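Local coordinates for scyllo-inositol 2-dehydrogenase (NADP(+)) IolW (PDB 3GDO), which catalyses the reversible NADPH-dependent reduction of scyllo-inosose to scyllo-inositol and belongs to the Gfo/Idh/MocA family of oxidoreductases, at residues 185-189 with 190-194; 328-331 with 332-335. All coordinates share one frame; numbering follows the deposited sequence.

Contact 1 (185-189 with 190-194); sequences QTLHL and FGMPK
L189 and F190, with L187 and M192, carry a local contact at the C-terminal end of helix 174-190, where the chain turns into the loop before strand 195-201. Neighbours in sequence, L189 and F190 lie side by side: CB of L189 stands over one face of the F190 ring, 3.7 Å from the centroid and only 4° off the ring normal, a CH-pi contact. CD1 of L189 continues along that ring to touch CZ at 3.7 Å. A turn earlier, CG2 of T186, placed opposite its own backbone N by the first torsion, meets the edge of the same ring in plane; the hydroxyl OG1 of T186 is occupied by the carbonyl of I182. Y149 adds an edge-to-face partner. Two backbone bonds finish the helix, from F190 N to T186 O at 3.0 Å and from G191 N to L187 O at 2.9 Å. Beyond them L187 reaches forward, its CD2 lying 3.8 Å from SD of M192 and 4.0 Å from CD of P193. G191 turns the chain out of the helix with phi at 76°, a conformation glycine adopts most easily: a glycine at the C' position ending a helix, here in the C-terminal alpha/beta domain of the Gfo/Idh/MocA fold.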
loop_
_atom_site.group_PDB
_atom_site.type_symbol
_atom_site.label_atom_id
_atom_site.label_comp_id
_atom_site.label_asym_id
_atom_site.label_seq_id
_atom_site.Cartn_x
_atom_site.Cartn_y
_atom_site.Cartn_z
ATOM N N GLN B 185 -9.549 -13.538 -4.945
ATOM C CA GLN B 185 -10.479 -12.898 -4.020
ATOM C C GLN B 185 -11.007 -11.611 -4.641
ATOM O O GLN B 185 -12.220 -11.334 -4.611
ATOM C CB GLN B 185 -9.779 -12.592 -2.709
ATOM C CG GLN B 185 -9.558 -13.839 -1.856
ATOM C CD GLN B 185 -8.923 -13.551 -0.494
ATOM O OE1 GLN B 185 -8.315 -12.510 -0.282
ATOM N NE2 GLN B 185 -9.082 -14.477 0.432
ATOM N N THR B 186 -10.085 -10.846 -5.229
ATOM C CA THR B 186 -10.421 -9.561 -5.848
ATOM C C THR B 186 -11.357 -9.749 -7.033
ATOM O O THR B 186 -12.332 -8.977 -7.186
ATOM C CB THR B 186 -9.168 -8.768 -6.312
ATOM O OG1 THR B 186 -8.200 -8.735 -5.244
ATOM C CG2 THR B 186 -9.548 -7.368 -6.692
ATOM N N LEU B 187 -11.046 -10.734 -7.889
ATOM C CA LEU B 187 -11.904 -11.045 -9.051
ATOM C C LEU B 187 -13.270 -11.505 -8.543
ATOM O O LEU B 187 -14.294 -11.114 -9.081
ATOM C CB LEU B 187 -11.274 -12.109 -9.910
ATOM C CG LEU B 187 -9.947 -11.691 -10.576
ATOM C CD1 LEU B 187 -9.502 -12.785 -11.492
ATOM C CD2 LEU B 187 -10.019 -10.373 -11.275
ATOM N N HIS B 188 -13.266 -12.268 -7.460
ATOM C CA HIS B 188 -14.497 -12.797 -6.890
ATOM C C HIS B 188 -15.385 -11.655 -6.468
ATOM O O HIS B 188 -16.600 -11.678 -6.700
ATOM C CB HIS B 188 -14.220 -13.727 -5.699
ATOM C CG HIS B 188 -15.436 -14.438 -5.183
ATOM N ND1 HIS B 188 -16.200 -15.285 -5.968
ATOM C CD2 HIS B 188 -16.024 -14.425 -3.963
ATOM C CE1 HIS B 188 -17.185 -15.785 -5.240
ATOM N NE2 HIS B 188 -17.105 -15.276 -4.025
ATOM N N LEU B 189 -14.788 -10.650 -5.837
ATOM C CA LEU B 189 -15.573 -9.525 -5.329
ATOM C C LEU B 189 -16.042 -8.558 -6.408
ATOM O O LEU B 189 -17.137 -8.077 -6.318
ATOM C CB LEU B 189 -14.825 -8.747 -4.241
ATOM C CG LEU B 189 -14.529 -9.322 -2.860
ATOM C CD1 LEU B 189 -13.782 -8.254 -2.086
ATOM C CD2 LEU B 189 -15.801 -9.730 -2.109
ATOM N N PHE B 190 -15.222 -8.252 -7.417
ATOM C CA PHE B 190 -15.527 -7.106 -8.265
ATOM C C PHE B 190 -15.482 -7.396 -9.765
ATOM O O PHE B 190 -15.622 -6.463 -10.563
ATOM C CB PHE B 190 -14.534 -5.935 -8.005
ATOM C CG PHE B 190 -14.287 -5.626 -6.561
ATOM C CD1 PHE B 190 -15.297 -5.075 -5.755
ATOM C CD2 PHE B 190 -13.014 -5.848 -6.001
ATOM C CE1 PHE B 190 -15.032 -4.758 -4.381
ATOM C CE2 PHE B 190 -12.754 -5.534 -4.630
ATOM C CZ PHE B 190 -13.748 -4.984 -3.839
ATOM N N GLY B 191 -15.270 -8.645 -10.165
ATOM C CA GLY B 191 -15.178 -8.981 -11.599
ATOM C C GLY B 191 -13.843 -8.565 -12.177
ATOM O O GLY B 191 -12.894 -8.276 -11.436
ATOM N N MET B 192 -13.745 -8.525 -13.495
ATOM C CA MET B 192 -12.501 -8.206 -14.144
ATOM C C MET B 192 -12.286 -6.700 -14.159
ATOM O O MET B 192 -13.249 -5.937 -14.366
ATOM C CB MET B 192 -12.475 -8.756 -15.589
ATOM C CG MET B 192 -12.187 -10.300 -15.711
ATOM S SD MET B 192 -10.584 -10.856 -15.040
ATOM C CE MET B 192 -9.574 -10.726 -16.468
ATOM N N PRO B 193 -11.014 -6.261 -13.970
ATOM C CA PRO B 193 -10.666 -4.848 -14.050
ATOM C C PRO B 193 -10.509 -4.407 -15.506
ATOM O O PRO B 193 -10.533 -5.224 -16.414
ATOM C CB PRO B 193 -9.303 -4.787 -13.339
ATOM C CG PRO B 193 -8.677 -6.115 -13.650
ATOM C CD PRO B 193 -9.838 -7.103 -13.647
ATOM N N LYS B 194 -10.313 -3.123 -15.748
ATOM C CA LYS B 194 -10.074 -2.744 -17.123
ATOM C C LYS B 194 -8.606 -2.627 -17.476
ATOM O O LYS B 194 -8.270 -2.552 -18.653
ATOM C CB LYS B 194 -10.850 -1.514 -17.531
ATOM C CG LYS B 194 -10.819 -0.345 -16.607
ATOM C CD LYS B 194 -11.897 0.623 -17.116
ATOM C CE LYS B 194 -12.135 1.811 -16.189
ATOM N NZ LYS B 194 -11.050 2.826 -16.343
#

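Contact 2 (328-331 with 332-335); sequences NVIR and IIEA
With chi1 of V329 at 178°, CG1 stands anti to the backbone N, beside the carbonyl carbon, where I333 of the following turn, with CG1 beside its own backbone N (chi1 -72°), extends CD1 to meet it at 4.1 Å. The two side chains run side by side in an i to i+4 pairing of an alpha-helix, here within helix 323-342 of the C-terminal alpha/beta domain. I330 adds its CD1 to the same methyl of I333 at 4.3 Å, a looser touch. Underneath, four successive i+4 backbone bonds join the segments, from I332 N to N328 O through A335 N to R331 O; the two in the middle, at 2.9 Å each, are the straighter. Helix 174-190 covers this apolar side, S180 meeting V329 and both Y176 and I183 meeting I333, while I332 faces strand 212-219. The polar side is organised differently: E334 OE2 accepts from the backbone N of A102, and R331 forms salt bridges with E324 and E106. The bent R331 chain also returns to N328. Its NE donates to OD1 of N328 at 3.0 Å, almost in line with the amide C=O, though the N-H is bent (141°) and OD1 lies out of the guanidinium plane; NH2 of R331 adds a weak bond of 3.2 Å to that same OD1.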
loop_
_atom_site.group_PDB
_atom_site.type_symbol
_atom_site.label_atom_id
_atom_site.label_comp_id
_atom_site.label_asym_id
_atom_site.label_seq_id
_atom_site.Cartn_x
_atom_site.Cartn_y
_atom_site.Cartn_z
ATOM N N ASN B 328 -9.119 -16.694 -15.334
ATOM C CA ASN B 328 -9.055 -15.235 -15.195
ATOM C C ASN B 328 -7.898 -14.752 -14.301
ATOM O O ASN B 328 -7.298 -13.700 -14.562
ATOM C CB ASN B 328 -10.394 -14.632 -14.752
ATOM C CG ASN B 328 -11.356 -14.469 -15.914
ATOM O OD1 ASN B 328 -10.939 -14.385 -17.057
ATOM N ND2 ASN B 328 -12.648 -14.481 -15.622
ATOM N N VAL B 329 -7.591 -15.554 -13.290
ATOM C CA VAL B 329 -6.444 -15.318 -12.370
ATOM C C VAL B 329 -5.151 -15.325 -13.140
ATOM O O VAL B 329 -4.305 -14.424 -12.983
ATOM C CB VAL B 329 -6.380 -16.387 -11.279
ATOM C CG1 VAL B 329 -5.149 -16.176 -10.348
ATOM C CG2 VAL B 329 -7.640 -16.337 -10.491
ATOM N N ILE B 330 -5.009 -16.333 -13.990
ATOM C CA ILE B 330 -3.826 -16.448 -14.836
ATOM C C ILE B 330 -3.729 -15.297 -15.797
ATOM O O ILE B 330 -2.661 -14.792 -16.036
ATOM C CB ILE B 330 -3.786 -17.805 -15.604
ATOM C CG1 ILE B 330 -3.885 -18.987 -14.621
ATOM C CG2 ILE B 330 -2.523 -17.912 -16.425
ATOM C CD1 ILE B 330 -2.968 -18.854 -13.331
ATOM N N ARG B 331 -4.865 -14.860 -16.327
ATOM C CA ARG B 331 -4.916 -13.689 -17.193
ATOM C C ARG B 331 -4.374 -12.438 -16.484
ATOM O O ARG B 331 -3.647 -11.633 -17.081
ATOM C CB ARG B 331 -6.362 -13.425 -17.643
ATOM C CG ARG B 331 -6.835 -14.357 -18.765
ATOM C CD ARG B 331 -7.833 -13.656 -19.684
ATOM N NE ARG B 331 -9.146 -14.254 -19.513
ATOM C CZ ARG B 331 -9.577 -15.307 -20.207
ATOM N NH1 ARG B 331 -8.787 -15.867 -21.128
ATOM N NH2 ARG B 331 -10.795 -15.812 -19.970
ATOM N N ILE B 332 -4.736 -12.272 -15.206
ATOM C CA ILE B 332 -4.257 -11.094 -14.473
ATOM C C ILE B 332 -2.778 -11.245 -14.222
ATOM O O ILE B 332 -2.045 -10.267 -14.340
ATOM C CB ILE B 332 -4.968 -10.910 -13.107
ATOM C CG1 ILE B 332 -6.443 -10.621 -13.325
ATOM C CG2 ILE B 332 -4.278 -9.749 -12.253
ATOM C CD1 ILE B 332 -6.696 -9.377 -14.149
ATOM N N ILE B 333 -2.340 -12.469 -13.881
ATOM C CA ILE B 333 -0.915 -12.731 -13.620
ATOM C C ILE B 333 -0.044 -12.431 -14.860
ATOM O O ILE B 333 0.974 -11.753 -14.742
ATOM C CB ILE B 333 -0.686 -14.153 -13.076
ATOM C CG1 ILE B 333 -1.209 -14.243 -11.636
ATOM C CG2 ILE B 333 0.752 -14.508 -13.059
ATOM C CD1 ILE B 333 -1.186 -15.637 -11.116
ATOM N N GLU B 334 -0.485 -12.864 -16.046
ATOM C CA GLU B 334 0.278 -12.625 -17.290
ATOM C C GLU B 334 0.337 -11.168 -17.666
ATOM O O GLU B 334 1.373 -10.677 -18.129
ATOM C CB GLU B 334 -0.287 -13.458 -18.476
ATOM C CG GLU B 334 0.103 -14.948 -18.420
ATOM C CD GLU B 334 -0.279 -15.755 -19.712
ATOM O OE1 GLU B 334 0.633 -16.143 -20.479
ATOM O OE2 GLU B 334 -1.483 -16.003 -19.950
ATOM N N ALA B 335 -0.758 -10.460 -17.443
ATOM C CA ALA B 335 -0.804 -9.015 -17.720
ATOM C C ALA B 335 0.096 -8.205 -16.759
ATOM O O ALA B 335 0.735 -7.239 -17.159
ATOM C CB ALA B 335 -2.254 -8.486 -17.668
#

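Followed from the N terminus, the two contacts come in series, contact 1 being complete well before contact 2 begins, so neither nests in the other nor crosses it. Neither closes a long loop: contact 1 ends helix 174-190 and starts the passage to strand 195-201, and contact 2 joins successive turns of helix 323-342. Their centres lie about 12 Å apart, and they touch directly. CD1 of L187 packs on the backbone around N328 and V329, SD of M192 lies 3.8 Å from CB of N328, and CG of P193 is equally near CD1 of I332. Helix end, loop and later helix are thus drawn together beside strand 212-219 of the mixed sheet.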